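Long-range contact in secreted effector protein SifA (Salmonella typhimurium, PDB 3CXB), which alters host cell physiology as a virulence effector, being required for endosomal tubulation and formation of Salmonella-induced filaments, and interacts with host PLEKHM2: residues 37-50 with 71-84. Numbering follows the deposited sequence.
Sequences FFFSTGKAKADRCL and ELKELACASQRDRF
The Phe38 ring is inserted edge-on against the end of helix 62-75: its CD2 lies 3.3 Å from Ala76 N and its CE2 3.3 Å from Leu72 O, with both backbone atoms near the ring plane. With CG anti to the carbonyl carbon (chi1 -40°), the ring is carried to the last turn of the helix. Within its own segment, Ala46 CB lies over the centre of one face and Phe37 CB toward the rim of the other, so the ring is sandwiched between them.

Aliphatic packing continues along the helix pair, where the axes of helical segments 42-50 and 71-75 run nearly antiparallel (163°), 9.9 Å apart at closest. Leu75 CD1 reaches the backbone of Ala46, 3.6 Å from its N, while Leu72 CD2 sits 3.7 Å from Ala46 CB and also meets Cys49 CB. The small alanine thus receives a branch from each leucine.

Beyond the helix end, Phe37 lies against the weakly bonded helical turn near 78-81 and the type I turn Arg81-Phe84. Gln80 CG covers one face of its ring, and Arg83 CG comes obliquely to within 3.5 Å of Phe37 CE2.

The polar link is backbone to backbone: Cys77 N donates to Phe37 O at 3.1 Å, with an N-H...O angle of 147°, just past Ala76, where the chain leaves helical geometry.

Helix 25-34 flanks helix 42-54, with Trp27 and Trp31 touching Leu50. On the other segment, Phe84 starts the edge strand of the five-stranded antiparallel sheet and packs on Ile100 of strand 96-101, linking this helix pair to the sheet.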
loop_
_atom_site.group_PDB
_atom_site.type_symbol
_atom_site.label_atom_id
_atom_site.label_comp_id
_atom_site.label_asym_id
_atom_site.label_seq_id
_atom_site.Cartn_x
_atom_site.Cartn_y
_atom_site.Cartn_z
ATOM N N PHE A 37 23.128 -12.676 2.412
ATOM C CA PHE A 37 21.992 -12.672 1.507
ATOM C C PHE A 37 21.996 -11.450 0.591
ATOM O O PHE A 37 21.204 -11.372 -0.346
ATOM C CB PHE A 37 20.689 -12.695 2.305
ATOM C CG PHE A 37 20.342 -14.040 2.862
ATOM C CD1 PHE A 37 21.230 -14.719 3.691
ATOM C CD2 PHE A 37 19.116 -14.630 2.566
ATOM C CE1 PHE A 37 20.906 -15.973 4.221
ATOM C CE2 PHE A 37 18.779 -15.881 3.088
ATOM C CZ PHE A 37 19.680 -16.554 3.920
ATOM N N PHE A 38 22.891 -10.503 0.859
ATOM C CA PHE A 38 22.956 -9.277 0.069
ATOM C C PHE A 38 24.354 -8.929 -0.418
ATOM O O PHE A 38 25.342 -9.185 0.271
ATOM C CB PHE A 38 22.423 -8.117 0.893
ATOM C CG PHE A 38 21.221 -8.463 1.701
ATOM C CD1 PHE A 38 21.358 -8.926 2.996
ATOM C CD2 PHE A 38 19.943 -8.290 1.182
ATOM C CE1 PHE A 38 20.238 -9.212 3.770
ATOM C CE2 PHE A 38 18.819 -8.573 1.944
ATOM C CZ PHE A 38 18.966 -9.030 3.241
ATOM N N PHE A 39 24.418 -8.320 -1.601
ATOM C CA PHE A 39 25.684 -7.932 -2.215
ATOM C C PHE A 39 26.437 -6.845 -1.441
ATOM O O PHE A 39 26.321 -6.747 -0.218
ATOM C CB PHE A 39 25.451 -7.473 -3.654
ATOM C CG PHE A 39 24.515 -6.307 -3.774
ATOM C CD1 PHE A 39 23.181 -6.431 -3.399
ATOM C CD2 PHE A 39 24.962 -5.085 -4.277
ATOM C CE1 PHE A 39 22.300 -5.361 -3.525
ATOM C CE2 PHE A 39 24.086 -4.003 -4.408
ATOM C CZ PHE A 39 22.752 -4.143 -4.031
ATOM N N SER A 40 27.205 -6.033 -2.165
ATOM C CA SER A 40 28.010 -4.970 -1.573
ATOM C C SER A 40 27.238 -3.916 -0.775
ATOM O O SER A 40 26.930 -4.108 0.400
ATOM C CB SER A 40 28.834 -4.279 -2.666
ATOM O OG SER A 40 29.624 -3.236 -2.124
ATOM N N THR A 41 26.946 -2.795 -1.419
ATOM C CA THR A 41 26.234 -1.692 -0.790
ATOM C C THR A 41 24.883 -2.111 -0.253
ATOM O O THR A 41 24.280 -1.408 0.555
ATOM C CB THR A 41 26.008 -0.574 -1.799
ATOM O OG1 THR A 41 27.272 -0.126 -2.294
ATOM C CG2 THR A 41 25.259 0.579 -1.164
ATOM N N GLY A 42 24.412 -3.264 -0.708
ATOM C CA GLY A 42 23.116 -3.748 -0.285
ATOM C C GLY A 42 22.957 -4.086 1.185
ATOM O O GLY A 42 21.870 -3.913 1.732
ATOM N N LYS A 43 24.014 -4.563 1.833
ATOM C CA LYS A 43 23.903 -4.933 3.237
ATOM C C LYS A 43 23.784 -3.737 4.197
ATOM O O LYS A 43 23.113 -3.829 5.234
ATOM C CB LYS A 43 25.072 -5.840 3.637
ATOM C CG LYS A 43 26.411 -5.159 3.689
ATOM C CD LYS A 43 27.510 -6.160 4.008
ATOM C CE LYS A 43 28.880 -5.475 4.141
ATOM N NZ LYS A 43 29.982 -6.400 4.578
ATOM N N ALA A 44 24.418 -2.615 3.864
ATOM C CA ALA A 44 24.312 -1.424 4.706
ATOM C C ALA A 44 22.843 -0.973 4.702
ATOM O O ALA A 44 22.314 -0.526 5.731
ATOM C CB ALA A 44 25.203 -0.320 4.181
ATOM N N LYS A 45 22.183 -1.102 3.553
ATOM C CA LYS A 45 20.779 -0.737 3.453
ATOM C C LYS A 45 19.856 -1.783 4.108
ATOM O O LYS A 45 18.865 -1.432 4.757
ATOM C CB LYS A 45 20.375 -0.536 1.991
ATOM C CG LYS A 45 21.036 0.665 1.319
ATOM C CD LYS A 45 20.668 0.746 -0.167
ATOM C CE LYS A 45 21.381 1.901 -0.873
ATOM N NZ LYS A 45 20.956 2.074 -2.296
ATOM N N ALA A 46 20.165 -3.063 3.945
ATOM C CA ALA A 46 19.341 -4.104 4.554
ATOM C C ALA A 46 19.505 -4.046 6.076
ATOM O O ALA A 46 18.644 -4.494 6.838
ATOM C CB ALA A 46 19.755 -5.484 4.027
ATOM N N ASP A 47 20.626 -3.484 6.502
ATOM C CA ASP A 47 20.932 -3.361 7.915
ATOM C C ASP A 47 20.078 -2.260 8.529
ATOM O O ASP A 47 19.550 -2.406 9.635
ATOM C CB ASP A 47 22.420 -3.049 8.090
ATOM C CG ASP A 47 22.808 -2.834 9.535
ATOM O OD1 ASP A 47 22.418 -1.808 10.111
ATOM O OD2 ASP A 47 23.502 -3.688 10.110
ATOM N N ARG A 48 19.940 -1.154 7.806
ATOM C CA ARG A 48 19.135 -0.058 8.307
ATOM C C ARG A 48 17.669 -0.467 8.257
ATOM O O ARG A 48 16.872 -0.026 9.078
ATOM C CB ARG A 48 19.381 1.211 7.492
ATOM C CG ARG A 48 19.459 2.468 8.359
ATOM C CD ARG A 48 20.475 2.292 9.484
ATOM N NE ARG A 48 20.597 3.484 10.320
ATOM C CZ ARG A 48 21.373 3.568 11.400
ATOM N NH1 ARG A 48 22.101 2.526 11.780
ATOM N NH2 ARG A 48 21.426 4.696 12.098
ATOM N N CYS A 49 17.314 -1.313 7.295
ATOM C CA CYS A 49 15.949 -1.812 7.194
ATOM C C CYS A 49 15.591 -2.528 8.493
ATOM O O CYS A 49 14.646 -2.166 9.193
ATOM C CB CYS A 49 15.825 -2.816 6.058
ATOM S SG CYS A 49 15.568 -2.114 4.436
ATOM N N LEU A 50 16.361 -3.565 8.796
ATOM C CA LEU A 50 16.152 -4.346 9.999
ATOM C C LEU A 50 16.052 -3.419 11.194
ATOM O O LEU A 50 15.149 -3.551 12.026
ATOM C CB LEU A 50 17.309 -5.318 10.198
ATOM C CG LEU A 50 17.394 -6.475 9.205
ATOM C CD1 LEU A 50 18.754 -7.161 9.304
ATOM C CD2 LEU A 50 16.275 -7.465 9.498
ATOM N N GLU A 71 11.704 -4.795 0.632
ATOM C CA GLU A 71 12.902 -4.033 0.330
ATOM C C GLU A 71 14.044 -5.015 0.605
ATOM O O GLU A 71 15.061 -5.029 -0.080
ATOM C CB GLU A 71 12.998 -2.789 1.227
ATOM C CG GLU A 71 12.233 -1.561 0.688
ATOM C CD GLU A 71 12.139 -0.395 1.679
ATOM O OE1 GLU A 71 13.176 -0.053 2.301
ATOM O OE2 GLU A 71 11.034 0.191 1.820
ATOM N N LEU A 72 13.862 -5.858 1.610
ATOM C CA LEU A 72 14.886 -6.830 1.929
ATOM C C LEU A 72 14.966 -7.853 0.800
ATOM O O LEU A 72 16.041 -8.125 0.273
ATOM C CB LEU A 72 14.564 -7.531 3.256
ATOM C CG LEU A 72 14.751 -6.663 4.504
ATOM C CD1 LEU A 72 14.014 -7.264 5.679
ATOM C CD2 LEU A 72 16.257 -6.525 4.821
ATOM N N LYS A 73 13.818 -8.408 0.425
ATOM C CA LYS A 73 13.781 -9.405 -0.629
ATOM C C LYS A 73 14.428 -8.842 -1.888
ATOM O O LYS A 73 15.271 -9.486 -2.514
ATOM C CB LYS A 73 12.346 -9.808 -0.912
ATOM C CG LYS A 73 12.229 -10.956 -1.889
ATOM C CD LYS A 73 10.768 -11.276 -2.161
ATOM C CE LYS A 73 10.597 -12.250 -3.306
ATOM N NZ LYS A 73 9.158 -12.299 -3.704
ATOM N N GLU A 74 14.050 -7.623 -2.241
ATOM C CA GLU A 74 14.602 -6.962 -3.411
ATOM C C GLU A 74 16.115 -6.733 -3.237
ATOM O O GLU A 74 16.866 -6.793 -4.206
ATOM C CB GLU A 74 13.867 -5.636 -3.641
ATOM C CG GLU A 74 13.883 -5.109 -5.077
ATOM C CD GLU A 74 15.262 -4.631 -5.538
ATOM O OE1 GLU A 74 15.916 -3.862 -4.797
ATOM O OE2 GLU A 74 15.693 -5.009 -6.652
ATOM N N LEU A 75 16.575 -6.491 -2.014
ATOM C CA LEU A 75 18.007 -6.263 -1.794
ATOM C C LEU A 75 18.862 -7.529 -1.862
ATOM O O LEU A 75 20.061 -7.475 -2.136
ATOM C CB LEU A 75 18.255 -5.594 -0.438
ATOM C CG LEU A 75 17.842 -4.129 -0.287
ATOM C CD1 LEU A 75 18.056 -3.681 1.157
ATOM C CD2 LEU A 75 18.649 -3.266 -1.254
ATOM N N ALA A 76 18.248 -8.671 -1.598
ATOM C CA ALA A 76 18.985 -9.920 -1.616
ATOM C C ALA A 76 19.197 -10.377 -3.050
ATOM O O ALA A 76 18.419 -10.030 -3.935
ATOM C CB ALA A 76 18.230 -10.974 -0.830
ATOM N N CYS A 77 20.254 -11.153 -3.274
ATOM C CA CYS A 77 20.541 -11.658 -4.603
ATOM C C CYS A 77 19.465 -12.678 -4.971
ATOM O O CYS A 77 18.814 -13.238 -4.088
ATOM C CB CYS A 77 21.938 -12.297 -4.644
ATOM S SG CYS A 77 22.251 -13.702 -3.503
ATOM N N ALA A 78 19.272 -12.908 -6.266
ATOM C CA ALA A 78 18.261 -13.858 -6.739
ATOM C C ALA A 78 18.437 -15.253 -6.142
ATOM O O ALA A 78 17.467 -15.969 -5.916
ATOM C CB ALA A 78 18.295 -13.935 -8.262
ATOM N N SER A 79 19.680 -15.636 -5.894
ATOM C CA SER A 79 19.969 -16.943 -5.317
ATOM C C SER A 79 19.172 -17.126 -4.031
ATOM O O SER A 79 18.536 -18.156 -3.826
ATOM C CB SER A 79 21.464 -17.075 -4.993
ATOM O OG SER A 79 22.283 -16.723 -6.093
ATOM N N GLN A 80 19.198 -16.109 -3.174
ATOM C CA GLN A 80 18.505 -16.174 -1.891
ATOM C C GLN A 80 17.066 -15.644 -1.853
ATOM O O GLN A 80 16.428 -15.693 -0.809
ATOM C CB GLN A 80 19.329 -15.443 -0.831
ATOM C CG GLN A 80 20.800 -15.787 -0.863
ATOM C CD GLN A 80 21.042 -17.251 -1.148
ATOM O OE1 GLN A 80 20.468 -18.120 -0.502
ATOM N NE2 GLN A 80 21.897 -17.533 -2.125
ATOM N N ARG A 81 16.543 -15.147 -2.968
ATOM C CA ARG A 81 15.185 -14.623 -2.949
ATOM C C ARG A 81 14.093 -15.652 -2.674
ATOM O O ARG A 81 13.010 -15.300 -2.198
ATOM C CB ARG A 81 14.886 -13.853 -4.238
ATOM C CG ARG A 81 15.613 -12.523 -4.287
ATOM C CD ARG A 81 15.265 -11.677 -5.512
ATOM N NE ARG A 81 16.135 -10.499 -5.601
ATOM C CZ ARG A 81 16.078 -9.576 -6.557
ATOM N NH1 ARG A 81 15.189 -9.673 -7.538
ATOM N NH2 ARG A 81 16.913 -8.548 -6.532
ATOM N N ASP A 82 14.344 -16.924 -2.966
ATOM C CA ASP A 82 13.309 -17.907 -2.666
ATOM C C ASP A 82 13.276 -18.110 -1.159
ATOM O O ASP A 82 12.446 -18.851 -0.642
ATOM C CB ASP A 82 13.535 -19.243 -3.404
ATOM C CG ASP A 82 14.891 -19.851 -3.133
ATOM O OD1 ASP A 82 15.343 -19.793 -1.977
ATOM O OD2 ASP A 82 15.495 -20.403 -4.083
ATOM N N ARG A 83 14.179 -17.437 -0.454
ATOM C CA ARG A 83 14.221 -17.529 0.998
ATOM C C ARG A 83 13.169 -16.620 1.630
ATOM O O ARG A 83 12.929 -16.703 2.829
ATOM C CB ARG A 83 15.592 -17.123 1.551
ATOM C CG ARG A 83 16.746 -18.069 1.269
ATOM C CD ARG A 83 16.410 -19.494 1.643
ATOM N NE ARG A 83 15.773 -20.185 0.526
ATOM C CZ ARG A 83 15.084 -21.315 0.632
ATOM N NH1 ARG A 83 14.550 -21.868 -0.452
ATOM N NH2 ARG A 83 14.910 -21.883 1.819
ATOM N N PHE A 84 12.563 -15.740 0.834
ATOM C CA PHE A 84 11.536 -14.821 1.327
ATOM C C PHE A 84 10.161 -15.303 0.876
ATOM O O PHE A 84 9.710 -14.985 -0.228
ATOM C CB PHE A 84 11.774 -13.409 0.781
ATOM C CG PHE A 84 13.048 -12.780 1.250
ATOM C CD1 PHE A 84 14.258 -13.145 0.694
ATOM C CD2 PHE A 84 13.033 -11.816 2.266
ATOM C CE1 PHE A 84 15.443 -12.558 1.143
ATOM C CE2 PHE A 84 14.210 -11.221 2.724
ATOM C CZ PHE A 84 15.417 -11.590 2.164
#